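PDB 4LGV: glucose-6-phosphate 1-dehydrogenase from Mycobacterium avium, which probably catalyses the NADP-linked oxidation of glucose 6-phosphate to 6-phosphogluconolactone, the entry step of the pentose phosphate pathway. Local coordinates for residues R178-L183 and A432-I437; K215-D220 and V350-H355; K240-V245 and R301-V306; R80-I85 and E90-A95. All coordinates share one frame; numbering follows the deposited sequence.

Interaction 1 of 4, residues R178-L183 and A432-I437; sequences RLRAVL and AREDAI
R180 reaches across from the last turn of helix 169-180 and lays the edge of its guanidinium group against the carboxylate of E434. In a salt bridge, NH1 of R180 donates to OE2 of E434 at 3.2 Å, and at 172° it is almost straight. OE2 accepts with its syn lone pair. The two flat groups lie nearly in one plane, 11° apart. The same oxygen also sits beside the aliphatic part of the arginine, with CD of R180 3.3 Å from OE2 of E434. The bends of R180 at chi2 (-73°) and chi3 turn CG and CD as well as NH1 toward OE2 of E434. E434 is extended beyond CG, and the two side chains cross at about a right angle. A second bond holds the guanidinium in place. NE of R180 donates to the backbone O of L183 at 3.0 Å, in the guanidinium plane and in the carbonyl plane. The chain just beyond the helix thus fixes the rotation of the group. N176, one turn earlier in helix 169-180, also donates through ND2 to OE2 of E434. E434 begins helix 434-449, and its backbone N is bonded to E185. R433, the N-cap residue before it, pairs with D435 through NE and NH2. The contact lies near the surface and joins the coenzyme-domain side of the chain to a helix of the C-terminal domain. One carboxylate oxygen takes both an arginine and an amide N-H, which would probably favour the charged form of E434.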
loop_
_atom_site.group_PDB
_atom_site.type_symbol
_atom_site.label_atom_id
_atom_site.label_comp_id
_atom_site.label_asym_id
_atom_site.label_seq_id
_atom_site.Cartn_x
_atom_site.Cartn_y
_atom_site.Cartn_z
ATOM N N ARG A 178 45.105 14.296 0.547
ATOM C CA ARG A 178 46.199 14.737 1.404
ATOM C C ARG A 178 45.899 14.540 2.905
ATOM O O ARG A 178 46.757 14.086 3.652
ATOM C CB ARG A 178 46.540 16.172 1.088
ATOM C CG ARG A 178 47.131 16.330 -0.312
ATOM C CD ARG A 178 47.628 17.747 -0.530
ATOM N NE ARG A 178 48.820 18.015 0.269
ATOM C CZ ARG A 178 49.464 19.182 0.299
ATOM N NH1 ARG A 178 49.041 20.228 -0.417
ATOM N NH2 ARG A 178 50.531 19.316 1.073
ATOM N N LEU A 179 44.667 14.793 3.317
ATOM C CA LEU A 179 44.261 14.545 4.707
ATOM C C LEU A 179 44.228 13.043 5.052
ATOM O O LEU A 179 44.695 12.634 6.117
ATOM C CB LEU A 179 42.887 15.180 4.998
ATOM C CG LEU A 179 42.754 16.687 4.742
ATOM C CD1 LEU A 179 41.386 17.191 5.136
ATOM C CD2 LEU A 179 43.821 17.453 5.482
ATOM N N ARG A 180 43.670 12.245 4.154
ATOM C CA ARG A 180 43.495 10.812 4.419
ATOM C C ARG A 180 44.833 10.043 4.385
ATOM O O ARG A 180 44.940 8.951 4.914
ATOM C CB ARG A 180 42.492 10.208 3.443
ATOM C CG ARG A 180 41.069 10.687 3.657
ATOM C CD ARG A 180 40.404 10.087 4.917
ATOM N NE ARG A 180 40.953 8.760 5.313
ATOM C CZ ARG A 180 40.601 7.568 4.830
ATOM N NH1 ARG A 180 39.653 7.435 3.925
ATOM N NH2 ARG A 180 41.222 6.492 5.269
ATOM N N ALA A 181 45.862 10.642 3.809
ATOM C CA ALA A 181 47.175 10.045 3.893
ATOM C C ALA A 181 47.640 9.944 5.355
ATOM O O ALA A 181 48.423 9.078 5.667
ATOM C CB ALA A 181 48.192 10.868 3.085
ATOM N N VAL A 182 47.204 10.863 6.224
ATOM C CA VAL A 182 47.633 10.833 7.630
ATOM C C VAL A 182 46.494 10.700 8.663
ATOM O O VAL A 182 46.760 10.490 9.842
ATOM C CB VAL A 182 48.509 12.046 7.976
ATOM C CG1 VAL A 182 49.870 11.986 7.250
ATOM C CG2 VAL A 182 47.818 13.354 7.641
ATOM N N LEU A 183 45.244 10.855 8.228
ATOM C CA LEU A 183 44.086 10.750 9.112
ATOM C C LEU A 183 43.111 9.690 8.603
ATOM O O LEU A 183 42.881 9.586 7.414
ATOM C CB LEU A 183 43.352 12.083 9.180
ATOM C CG LEU A 183 44.122 13.265 9.791
ATOM C CD1 LEU A 183 43.449 14.613 9.467
ATOM C CD2 LEU A 183 44.247 13.090 11.282
ATOM N N ALA A 432 29.501 16.088 7.485
ATOM C CA ALA A 432 29.382 15.279 6.310
ATOM C C ALA A 432 30.595 14.369 6.142
ATOM O O ALA A 432 31.746 14.739 6.407
ATOM C CB ALA A 432 29.204 16.195 5.089
ATOM N N ARG A 433 30.322 13.169 5.690
ATOM C CA ARG A 433 31.339 12.162 5.494
ATOM C C ARG A 433 31.801 12.212 4.043
ATOM O O ARG A 433 31.082 12.685 3.153
ATOM C CB ARG A 433 30.777 10.791 5.840
ATOM C CG ARG A 433 31.815 9.703 6.049
ATOM C CD ARG A 433 31.209 8.391 6.537
ATOM N NE ARG A 433 30.337 7.768 5.524
ATOM C CZ ARG A 433 29.553 6.695 5.733
ATOM N NH1 ARG A 433 29.526 6.076 6.923
ATOM N NH2 ARG A 433 28.798 6.220 4.756
ATOM N N GLU A 434 33.016 11.741 3.824
ATOM C CA GLU A 434 33.709 11.846 2.546
ATOM C C GLU A 434 32.900 11.353 1.339
ATOM O O GLU A 434 32.850 12.004 0.286
ATOM C CB GLU A 434 35.044 11.119 2.736
ATOM C CG GLU A 434 35.800 10.546 1.559
ATOM C CD GLU A 434 36.897 9.503 2.027
ATOM O OE1 GLU A 434 36.818 8.314 1.658
ATOM O OE2 GLU A 434 37.848 9.839 2.778
ATOM N N ASP A 435 32.279 10.198 1.480
ATOM C CA ASP A 435 31.524 9.616 0.363
ATOM C C ASP A 435 30.358 10.565 -0.036
ATOM O O ASP A 435 30.122 10.785 -1.201
ATOM C CB ASP A 435 31.043 8.202 0.696
ATOM C CG ASP A 435 30.211 8.121 2.017
ATOM O OD1 ASP A 435 30.121 9.075 2.836
ATOM O OD2 ASP A 435 29.669 7.057 2.260
ATOM N N ALA A 436 29.693 11.165 0.934
ATOM C CA ALA A 436 28.618 12.114 0.629
ATOM C C ALA A 436 29.152 13.388 -0.032
ATOM O O ALA A 436 28.573 13.927 -0.970
ATOM C CB ALA A 436 27.873 12.465 1.896
ATOM N N ILE A 437 30.282 13.855 0.455
ATOM C CA ILE A 437 30.896 15.013 -0.134
ATOM C C ILE A 437 31.125 14.769 -1.640
ATOM O O ILE A 437 30.762 15.598 -2.471
ATOM C CB ILE A 437 32.192 15.370 0.634
ATOM C CG1 ILE A 437 31.885 15.690 2.123
ATOM C CG2 ILE A 437 33.069 16.315 -0.192
ATOM C CD1 ILE A 437 31.916 17.131 2.517
#

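Interaction 2 of 4, residues K215-D220 and V350-H355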
loop_
_atom_site.group_PDB
_atom_site.type_symbol
_atom_site.label_atom_id
_atom_site.label_comp_id
_atom_site.label_asym_id
_atom_site.label_seq_id
_atom_site.Cartn_x
_atom_site.Cartn_y
_atom_site.Cartn_z
ATOM N N LYS A 215 3.559 6.349 6.760
ATOM C CA LYS A 215 2.701 5.818 5.716
ATOM C C LYS A 215 2.607 6.683 4.478
ATOM O O LYS A 215 2.361 6.151 3.407
ATOM C CB LYS A 215 1.282 5.637 6.240
ATOM C CG LYS A 215 1.112 4.388 7.073
ATOM C CD LYS A 215 1.421 3.177 6.174
ATOM C CE LYS A 215 0.759 1.880 6.590
ATOM N NZ LYS A 215 1.233 1.657 7.962
ATOM N N LEU A 216 2.792 7.991 4.605
ATOM C CA LEU A 216 2.673 8.918 3.494
ATOM C C LEU A 216 4.009 9.199 2.812
ATOM O O LEU A 216 4.048 9.851 1.779
ATOM C CB LEU A 216 2.084 10.244 3.989
ATOM C CG LEU A 216 0.788 10.203 4.793
ATOM C CD1 LEU A 216 0.371 11.549 5.336
ATOM C CD2 LEU A 216 -0.327 9.628 3.930
ATOM N N TRP A 217 5.106 8.671 3.336
ATOM C CA TRP A 217 6.421 9.210 2.979
ATOM C C TRP A 217 7.114 8.481 1.828
ATOM O O TRP A 217 8.249 8.018 1.934
ATOM C CB TRP A 217 7.301 9.180 4.242
ATOM C CG TRP A 217 8.185 10.337 4.378
ATOM C CD1 TRP A 217 9.434 10.470 3.849
ATOM C CD2 TRP A 217 7.942 11.503 5.146
ATOM N NE1 TRP A 217 9.955 11.703 4.205
ATOM C CE2 TRP A 217 9.062 12.347 5.003
ATOM C CE3 TRP A 217 6.888 11.935 5.941
ATOM C CZ2 TRP A 217 9.165 13.560 5.676
ATOM C CZ3 TRP A 217 6.975 13.160 6.580
ATOM C CH2 TRP A 217 8.101 13.952 6.454
ATOM N N ASP A 218 6.404 8.364 0.726
ATOM C CA ASP A 218 6.903 7.742 -0.507
ATOM C C ASP A 218 6.095 8.215 -1.750
ATOM O O ASP A 218 5.141 8.990 -1.625
ATOM C CB ASP A 218 6.931 6.251 -0.386
ATOM C CG ASP A 218 5.557 5.650 -0.206
ATOM O OD1 ASP A 218 4.575 6.183 -0.756
ATOM O OD2 ASP A 218 5.445 4.618 0.471
ATOM N N ARG A 219 6.539 7.813 -2.941
ATOM C CA ARG A 219 5.960 8.271 -4.201
ATOM C C ARG A 219 4.509 7.888 -4.404
ATOM O O ARG A 219 3.868 8.388 -5.331
ATOM C CB ARG A 219 6.757 7.678 -5.367
ATOM C CG ARG A 219 6.676 6.165 -5.439
ATOM C CD ARG A 219 7.790 5.580 -6.276
ATOM N NE ARG A 219 7.643 5.950 -7.684
ATOM C CZ ARG A 219 6.841 5.332 -8.558
ATOM N NH1 ARG A 219 6.038 4.354 -8.200
ATOM N NH2 ARG A 219 6.853 5.728 -9.805
ATOM N N ASP A 220 3.978 6.988 -3.577
ATOM C CA ASP A 220 2.591 6.583 -3.742
ATOM C C ASP A 220 1.701 7.677 -3.173
ATOM O O ASP A 220 0.521 7.787 -3.576
ATOM C CB ASP A 220 2.282 5.240 -3.059
ATOM C CG ASP A 220 2.971 4.050 -3.732
ATOM O OD1 ASP A 220 3.384 4.143 -4.898
ATOM O OD2 ASP A 220 3.060 2.974 -3.100
ATOM N N VAL A 350 10.971 22.587 3.571
ATOM C CA VAL A 350 10.824 21.444 2.692
ATOM C C VAL A 350 9.312 21.226 2.587
ATOM O O VAL A 350 8.652 20.946 3.578
ATOM C CB VAL A 350 11.490 20.194 3.247
ATOM C CG1 VAL A 350 11.313 18.996 2.286
ATOM C CG2 VAL A 350 12.968 20.424 3.467
ATOM N N ARG A 351 8.768 21.383 1.384
ATOM C CA ARG A 351 7.321 21.327 1.207
ATOM C C ARG A 351 7.015 20.135 0.336
ATOM O O ARG A 351 7.450 20.057 -0.789
ATOM C CB ARG A 351 6.799 22.611 0.536
ATOM C CG ARG A 351 5.291 22.641 0.302
ATOM C CD ARG A 351 4.863 24.003 -0.163
ATOM N NE ARG A 351 5.024 24.984 0.897
ATOM C CZ ARG A 351 4.071 25.401 1.700
ATOM N NH1 ARG A 351 2.856 24.930 1.568
ATOM N NH2 ARG A 351 4.358 26.287 2.648
ATOM N N MET A 352 6.256 19.190 0.871
ATOM C CA MET A 352 5.946 17.974 0.137
ATOM C C MET A 352 4.472 17.980 -0.266
ATOM O O MET A 352 3.602 18.074 0.601
ATOM C CB MET A 352 6.278 16.789 1.001
ATOM C CG MET A 352 7.720 16.789 1.461
ATOM S SD MET A 352 7.943 15.494 2.670
ATOM C CE MET A 352 8.459 14.305 1.474
ATOM N N PHE A 353 4.206 17.935 -1.579
ATOM C CA PHE A 353 2.863 17.941 -2.115
ATOM C C PHE A 353 2.367 16.535 -2.246
ATOM O O PHE A 353 3.076 15.678 -2.848
ATOM C CB PHE A 353 2.849 18.551 -3.520
ATOM C CG PHE A 353 3.172 20.018 -3.554
ATOM C CD1 PHE A 353 4.472 20.442 -3.632
ATOM C CD2 PHE A 353 2.182 20.957 -3.469
ATOM C CE1 PHE A 353 4.790 21.795 -3.704
ATOM C CE2 PHE A 353 2.472 22.315 -3.510
ATOM C CZ PHE A 353 3.786 22.740 -3.630
ATOM N N LEU A 354 1.176 16.244 -1.727
ATOM C CA LEU A 354 0.583 14.906 -1.963
ATOM C C LEU A 354 -0.166 14.867 -3.259
ATOM O O LEU A 354 -0.585 15.897 -3.715
ATOM C CB LEU A 354 -0.370 14.514 -0.876
ATOM C CG LEU A 354 0.303 13.960 0.383
ATOM C CD1 LEU A 354 0.923 15.062 1.224
ATOM C CD2 LEU A 354 -0.712 13.219 1.213
ATOM N N HIS A 355 -0.327 13.691 -3.874
ATOM C CA HIS A 355 -1.298 13.555 -4.951
ATOM C C HIS A 355 -2.676 13.863 -4.401
ATOM O O HIS A 355 -2.982 13.623 -3.186
ATOM C CB HIS A 355 -1.367 12.103 -5.517
ATOM C CG HIS A 355 -0.072 11.595 -6.037
ATOM N ND1 HIS A 355 0.422 11.978 -7.265
ATOM C CD2 HIS A 355 0.848 10.758 -5.503
ATOM C CE1 HIS A 355 1.591 11.402 -7.475
ATOM N NE2 HIS A 355 1.877 10.664 -6.416
#
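A Met-aromatic contact and a histidine-to-backbone hydrogen bond tie the loop 215-220 to the end of strand 347-354, on the large mixed sheet of the C-terminal domain. SD of M352 lies over one face of the W217 indole, 4.2 Å from the centroid of the six-membered ring. SD of M352 sits off-centre, with CZ2 of W217 nearest at 3.8 Å. The methionine crosses the ring at about a right angle. Its bend at chi3 (93°) brings CE over the same face, 4.1 Å from NE1 and from CE2 of W217. The indole is also fixed at its edge, where NE1 donates to the backbone O of V263.

At the strand end, NE2 of H355 donates to the backbone O of R219 at 3.2 Å. The acceptor is in the imidazole plane, but the donor is tilted 30° from the carbonyl plane. The loop contains two turns. W217 centres an inverse gamma turn, and OD1 of D218 accepts from the backbone N of D220 in an Asx turn.

K215 of a second subunit packs on L216 and D220, which places the loop at a subunit interface as well. The strand is flanked by strands 222-230 and 373-379, bonded to it through backbone pairs such as M352 with I374. V263 of helix 246-264 packs on M352, and L376 of strand 373-379 touches W217.

Interaction 3 of 4, residues K240-V245 and R301-V306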
loop_
_atom_site.group_PDB
_atom_site.type_symbol
_atom_site.label_atom_id
_atom_site.label_comp_id
_atom_site.label_asym_id
_atom_site.label_seq_id
_atom_site.Cartn_x
_atom_site.Cartn_y
_atom_site.Cartn_z
ATOM N N LYS A 240 34.476 39.576 -1.182
ATOM C CA LYS A 240 35.484 38.978 -2.017
ATOM C C LYS A 240 35.421 37.459 -1.927
ATOM O O LYS A 240 35.625 36.756 -2.930
ATOM C CB LYS A 240 36.860 39.508 -1.583
ATOM C CG LYS A 240 38.059 38.805 -2.206
ATOM C CD LYS A 240 39.405 39.201 -1.518
ATOM C CE LYS A 240 39.750 38.229 -0.374
ATOM N NZ LYS A 240 41.105 38.442 0.234
ATOM N N PHE A 241 35.173 36.958 -0.719
ATOM C CA PHE A 241 35.052 35.504 -0.467
ATOM C C PHE A 241 33.801 34.926 -1.111
ATOM O O PHE A 241 33.895 33.971 -1.887
ATOM C CB PHE A 241 35.117 35.193 1.036
ATOM C CG PHE A 241 36.457 35.541 1.650
ATOM C CD1 PHE A 241 37.543 34.677 1.522
ATOM C CD2 PHE A 241 36.658 36.777 2.304
ATOM C CE1 PHE A 241 38.791 35.015 2.060
ATOM C CE2 PHE A 241 37.899 37.115 2.853
ATOM C CZ PHE A 241 38.966 36.232 2.727
ATOM N N TYR A 242 32.661 35.567 -0.890
ATOM C CA TYR A 242 31.420 35.110 -1.517
ATOM C C TYR A 242 31.499 35.101 -3.053
ATOM O O TYR A 242 31.048 34.138 -3.704
ATOM C CB TYR A 242 30.220 35.928 -1.069
ATOM C CG TYR A 242 28.931 35.274 -1.467
ATOM C CD1 TYR A 242 28.352 35.542 -2.696
ATOM C CD2 TYR A 242 28.319 34.327 -0.647
ATOM C CE1 TYR A 242 27.179 34.908 -3.098
ATOM C CE2 TYR A 242 27.146 33.675 -1.038
ATOM C CZ TYR A 242 26.573 33.967 -2.256
ATOM O OH TYR A 242 25.403 33.387 -2.657
ATOM N N ASP A 243 32.128 36.124 -3.632
ATOM C CA ASP A 243 32.187 36.254 -5.104
ATOM C C ASP A 243 32.931 35.111 -5.790
ATOM O O ASP A 243 32.747 34.888 -6.993
ATOM C CB ASP A 243 32.834 37.571 -5.514
ATOM C CG ASP A 243 32.473 37.995 -6.934
ATOM O OD1 ASP A 243 31.310 37.746 -7.364
ATOM O OD2 ASP A 243 33.326 38.638 -7.591
ATOM N N ALA A 244 33.796 34.431 -5.039
ATOM C CA ALA A 244 34.513 33.249 -5.542
ATOM C C ALA A 244 33.752 31.921 -5.256
ATOM O O ALA A 244 34.187 30.867 -5.681
ATOM C CB ALA A 244 35.893 33.187 -4.893
ATOM N N VAL A 245 32.659 31.993 -4.499
ATOM C CA VAL A 245 31.941 30.803 -4.040
ATOM C C VAL A 245 30.594 30.682 -4.750
ATOM O O VAL A 245 30.410 29.779 -5.584
ATOM C CB VAL A 245 31.768 30.887 -2.525
ATOM C CG1 VAL A 245 30.894 29.762 -2.026
ATOM C CG2 VAL A 245 33.138 30.849 -1.828
ATOM N N ARG A 301 20.262 42.932 -7.606
ATOM C CA ARG A 301 20.663 44.272 -8.045
ATOM C C ARG A 301 21.308 44.982 -6.864
ATOM O O ARG A 301 20.715 45.085 -5.773
ATOM C CB ARG A 301 19.470 45.071 -8.575
ATOM N N GLY A 302 22.547 45.431 -7.077
ATOM C CA GLY A 302 23.361 46.002 -5.993
ATOM C C GLY A 302 24.516 45.118 -5.559
ATOM O O GLY A 302 25.407 45.567 -4.857
ATOM N N TYR A 303 24.483 43.845 -5.952
ATOM C CA TYR A 303 25.512 42.883 -5.554
ATOM C C TYR A 303 26.884 43.309 -6.041
ATOM O O TYR A 303 27.852 43.212 -5.301
ATOM C CB TYR A 303 25.181 41.479 -6.078
ATOM C CG TYR A 303 26.297 40.484 -5.883
ATOM C CD1 TYR A 303 26.662 40.048 -4.617
ATOM C CD2 TYR A 303 26.987 39.979 -6.975
ATOM C CE1 TYR A 303 27.696 39.142 -4.437
ATOM C CE2 TYR A 303 28.019 39.077 -6.808
ATOM C CZ TYR A 303 28.369 38.665 -5.536
ATOM O OH TYR A 303 29.392 37.765 -5.395
ATOM N N THR A 304 26.947 43.794 -7.280
ATOM C CA THR A 304 28.187 44.244 -7.863
ATOM C C THR A 304 28.781 45.503 -7.182
ATOM O O THR A 304 29.962 45.770 -7.365
ATOM C CB THR A 304 28.034 44.556 -9.357
ATOM O OG1 THR A 304 26.908 45.426 -9.534
ATOM C CG2 THR A 304 27.828 43.282 -10.149
ATOM N N GLU A 305 27.997 46.232 -6.389
ATOM C CA GLU A 305 28.521 47.380 -5.636
ATOM C C GLU A 305 28.982 46.991 -4.207
ATOM O O GLU A 305 29.437 47.833 -3.445
ATOM C CB GLU A 305 27.504 48.553 -5.620
ATOM N N VAL A 306 28.892 45.715 -3.843
ATOM C CA VAL A 306 29.409 45.242 -2.553
ATOM C C VAL A 306 30.955 45.223 -2.585
ATOM O O VAL A 306 31.569 44.637 -3.482
ATOM C CB VAL A 306 28.857 43.840 -2.211
ATOM C CG1 VAL A 306 29.540 43.236 -0.981
ATOM C CG2 VAL A 306 27.351 43.896 -2.005
#
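Segment 240-245, on helix 239-243, faces a short 3-10 turn at 303-305, and the two backbones stay well apart. Their closest CA atoms, those of D243 and T304, are 9.4 Å from each other. Y303 bridges the distance, its hydroxyl meeting two consecutive residues, Y242 and D243. OH of Y303 donates to OD1 of D243 at 2.7 Å. The approach is on the anti side of the carboxylate and 32° out of its plane, and the carboxylate and phenol planes are 63° apart. D243 turns its acid to meet it: with CG anti to the backbone N (chi1 -159°), OD1 is brought to the hydroxyl.

Y242 closes on the same hydroxyl. Its ring presents an edge: OH of Y303 lies 3.6 Å from CD1 of Y242, near the plane of the Y242 ring. CD1 of Y242 also lies 4.1 Å from CE1 of Y303, an apolar contact between two rings that cross obliquely. Around this point, I235, V309 and T317 pack on Y303, while A247 and D250 of helix 246-264 touch Y242.

The acid has further partners. OG of S313 also bonds to OD1 of D243, and the backbone N of A310 makes a weak bond to OD2. The contact therefore joins helix 239-243 to the loop between strands 295-300 and 318-323 in the C-terminal domain. With hydroxyls of Y303 and S313 both at OD1, the largely buried phenol has a polar partner, and the charge on D243 is probably well stabilised.

Interaction 4 of 4, residues R80-I85 and E90-A95; sequences RAREAI and ETFDDA
R82 runs across F92 at about a right angle and carries its guanidinium on to D94. CG of R82 rests 3.7 Å from CZ of F92, at the far end of the phenyl ring. The guanidinium and ring planes are turned 47° apart. Beyond the ring, NH1 of R82 donates to OD1 of D94 at 3.0 Å in a salt bridge. It comes from above the carboxylate plane, 38° out of it, and the bond is bent. A turn in the arginine chain at chi3 (-58°) swings the guanidinium to that oxygen. A water lies between NH2 of R82 and OD1 of D94, but its very short distances leave this second link doubtful.

A short loop links helix 74-87 to helix 94-103, in the coenzyme domain with its parallel Rossmann-type sheet. D93 is the N-cap of the second helix, its OD1 making a weak bond to the backbone N of A95.

I85, about one turn on from R82 in the helix, meets F92 at CD1. Its CG2 branch lies at the ring edge, 4.1 Å from CD1 of F92. CG2 of I85 is also 4.2 Å from CB of E90, whose carboxylate leads away to R49, R53 and R56 of helix 41-56.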
loop_
_atom_site.group_PDB
_atom_site.type_symbol
_atom_site.label_atom_id
_atom_site.label_comp_id
_atom_site.label_asym_id
_atom_site.label_seq_id
_atom_site.Cartn_x
_atom_site.Cartn_y
_atom_site.Cartn_z
ATOM N N ARG A 80 41.898 41.067 22.607
ATOM C CA ARG A 80 41.208 40.775 21.361
ATOM C C ARG A 80 39.940 39.950 21.596
ATOM O O ARG A 80 38.892 40.227 20.992
ATOM C CB ARG A 80 42.108 40.008 20.408
ATOM C CG ARG A 80 42.997 40.914 19.587
ATOM C CD ARG A 80 43.828 40.011 18.716
ATOM N NE ARG A 80 44.746 40.690 17.833
ATOM C CZ ARG A 80 44.562 40.888 16.524
ATOM N NH1 ARG A 80 43.466 40.483 15.889
ATOM N NH2 ARG A 80 45.497 41.508 15.845
ATOM N N ALA A 81 40.069 38.948 22.451
ATOM C CA ALA A 81 38.934 38.094 22.771
ATOM C C ALA A 81 37.802 38.833 23.471
ATOM O O ALA A 81 36.627 38.677 23.144
ATOM C CB ALA A 81 39.409 36.957 23.637
ATOM N N ARG A 82 38.187 39.713 24.381
ATOM C CA ARG A 82 37.259 40.521 25.129
ATOM C C ARG A 82 36.464 41.446 24.200
ATOM O O ARG A 82 35.220 41.448 24.201
ATOM C CB ARG A 82 38.022 41.311 26.175
ATOM C CG ARG A 82 37.143 42.040 27.155
ATOM C CD ARG A 82 37.947 42.964 28.106
ATOM N NE ARG A 82 38.960 42.228 28.868
ATOM C CZ ARG A 82 38.804 41.791 30.120
ATOM N NH1 ARG A 82 37.672 42.015 30.821
ATOM N NH2 ARG A 82 39.803 41.149 30.716
ATOM N N GLU A 83 37.173 42.197 23.379
ATOM C CA GLU A 83 36.508 43.069 22.430
ATOM C C GLU A 83 35.610 42.305 21.460
ATOM O O GLU A 83 34.517 42.759 21.154
ATOM C CB GLU A 83 37.511 43.882 21.623
ATOM C CG GLU A 83 38.262 44.887 22.485
ATOM C CD GLU A 83 37.308 45.956 23.021
ATOM O OE1 GLU A 83 36.602 46.554 22.192
ATOM O OE2 GLU A 83 37.193 46.116 24.267
ATOM N N ALA A 84 36.078 41.168 20.988
ATOM C CA ALA A 84 35.328 40.431 20.014
ATOM C C ALA A 84 34.001 39.993 20.613
ATOM O O ALA A 84 32.963 40.059 19.965
ATOM C CB ALA A 84 36.120 39.230 19.541
ATOM N N ILE A 85 34.047 39.553 21.858
ATOM C CA ILE A 85 32.840 39.090 22.530
ATOM C C ILE A 85 31.851 40.230 22.739
ATOM O O ILE A 85 30.668 40.098 22.440
ATOM C CB ILE A 85 33.160 38.412 23.872
ATOM C CG1 ILE A 85 34.023 37.192 23.626
ATOM C CG2 ILE A 85 31.875 38.013 24.556
ATOM C CD1 ILE A 85 34.709 36.617 24.824
ATOM N N GLU A 90 26.704 40.074 22.848
ATOM C CA GLU A 90 26.610 39.120 23.959
ATOM C C GLU A 90 26.712 39.823 25.331
ATOM O O GLU A 90 27.556 40.719 25.528
ATOM C CB GLU A 90 27.757 38.087 23.809
ATOM C CG GLU A 90 27.714 36.920 24.779
ATOM C CD GLU A 90 26.506 36.050 24.539
ATOM O OE1 GLU A 90 26.265 35.643 23.387
ATOM O OE2 GLU A 90 25.805 35.799 25.514
ATOM N N THR A 91 25.837 39.448 26.263
ATOM C CA THR A 91 25.925 39.926 27.644
ATOM C C THR A 91 27.285 39.494 28.229
ATOM O O THR A 91 27.613 38.310 28.247
ATOM C CB THR A 91 24.800 39.340 28.504
ATOM O OG1 THR A 91 23.524 39.813 28.031
ATOM C CG2 THR A 91 24.949 39.773 29.982
ATOM N N PHE A 92 28.060 40.460 28.696
ATOM C CA PHE A 92 29.442 40.231 29.153
ATOM C C PHE A 92 29.515 40.165 30.681
ATOM O O PHE A 92 29.096 41.099 31.389
ATOM C CB PHE A 92 30.381 41.337 28.647
ATOM C CG PHE A 92 31.837 41.016 28.852
ATOM C CD1 PHE A 92 32.524 40.288 27.914
ATOM C CD2 PHE A 92 32.500 41.411 29.991
ATOM C CE1 PHE A 92 33.847 39.979 28.091
ATOM C CE2 PHE A 92 33.840 41.118 30.192
ATOM C CZ PHE A 92 34.512 40.392 29.243
ATOM N N ASP A 93 29.996 39.038 31.176
ATOM C CA ASP A 93 30.206 38.801 32.613
ATOM C C ASP A 93 31.698 38.519 32.794
ATOM O O ASP A 93 32.237 37.577 32.234
ATOM C CB ASP A 93 29.325 37.631 33.040
ATOM C CG ASP A 93 29.553 37.171 34.451
ATOM O OD1 ASP A 93 30.618 37.445 35.053
ATOM O OD2 ASP A 93 28.599 36.566 35.022
ATOM N N ASP A 94 32.348 39.393 33.536
ATOM C CA ASP A 94 33.770 39.401 33.707
ATOM C C ASP A 94 34.291 38.167 34.430
ATOM O O ASP A 94 35.406 37.719 34.128
ATOM C CB ASP A 94 34.204 40.696 34.381
ATOM C CG ASP A 94 35.718 41.031 34.168
ATOM O OD1 ASP A 94 36.358 40.675 33.131
ATOM O OD2 ASP A 94 36.276 41.684 35.069
ATOM N N ALA A 95 33.531 37.617 35.373
ATOM C CA ALA A 95 33.909 36.362 36.028
ATOM C C ALA A 95 33.944 35.203 35.045
ATOM O O ALA A 95 34.840 34.355 35.121
ATOM C CB ALA A 95 32.960 36.017 37.191
HETATM O O HOH W 1 38.797 40.340 32.927
#

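From the N terminus, interaction 4 closes first. It makes a short local loop between helices 74-87 and 94-103 of the coenzyme domain. Interaction 1 opens later, at the end of helix 169-180, and closes 249 residues on at helix 434-449, so it spans the two family domains. Interaction 2 lies within that long loop and ties the segment before strand 222-230 to strand 347-354. Interaction 3 lies within interaction 2 in turn, joining helix 239-243 to the loop after strand 295-300. None of the loops cross. The four contacts do not touch: interactions 1 and 3 come nearest, about 13 Å between nearest atoms, while the centres of 2 and 4 are 48 Å apart.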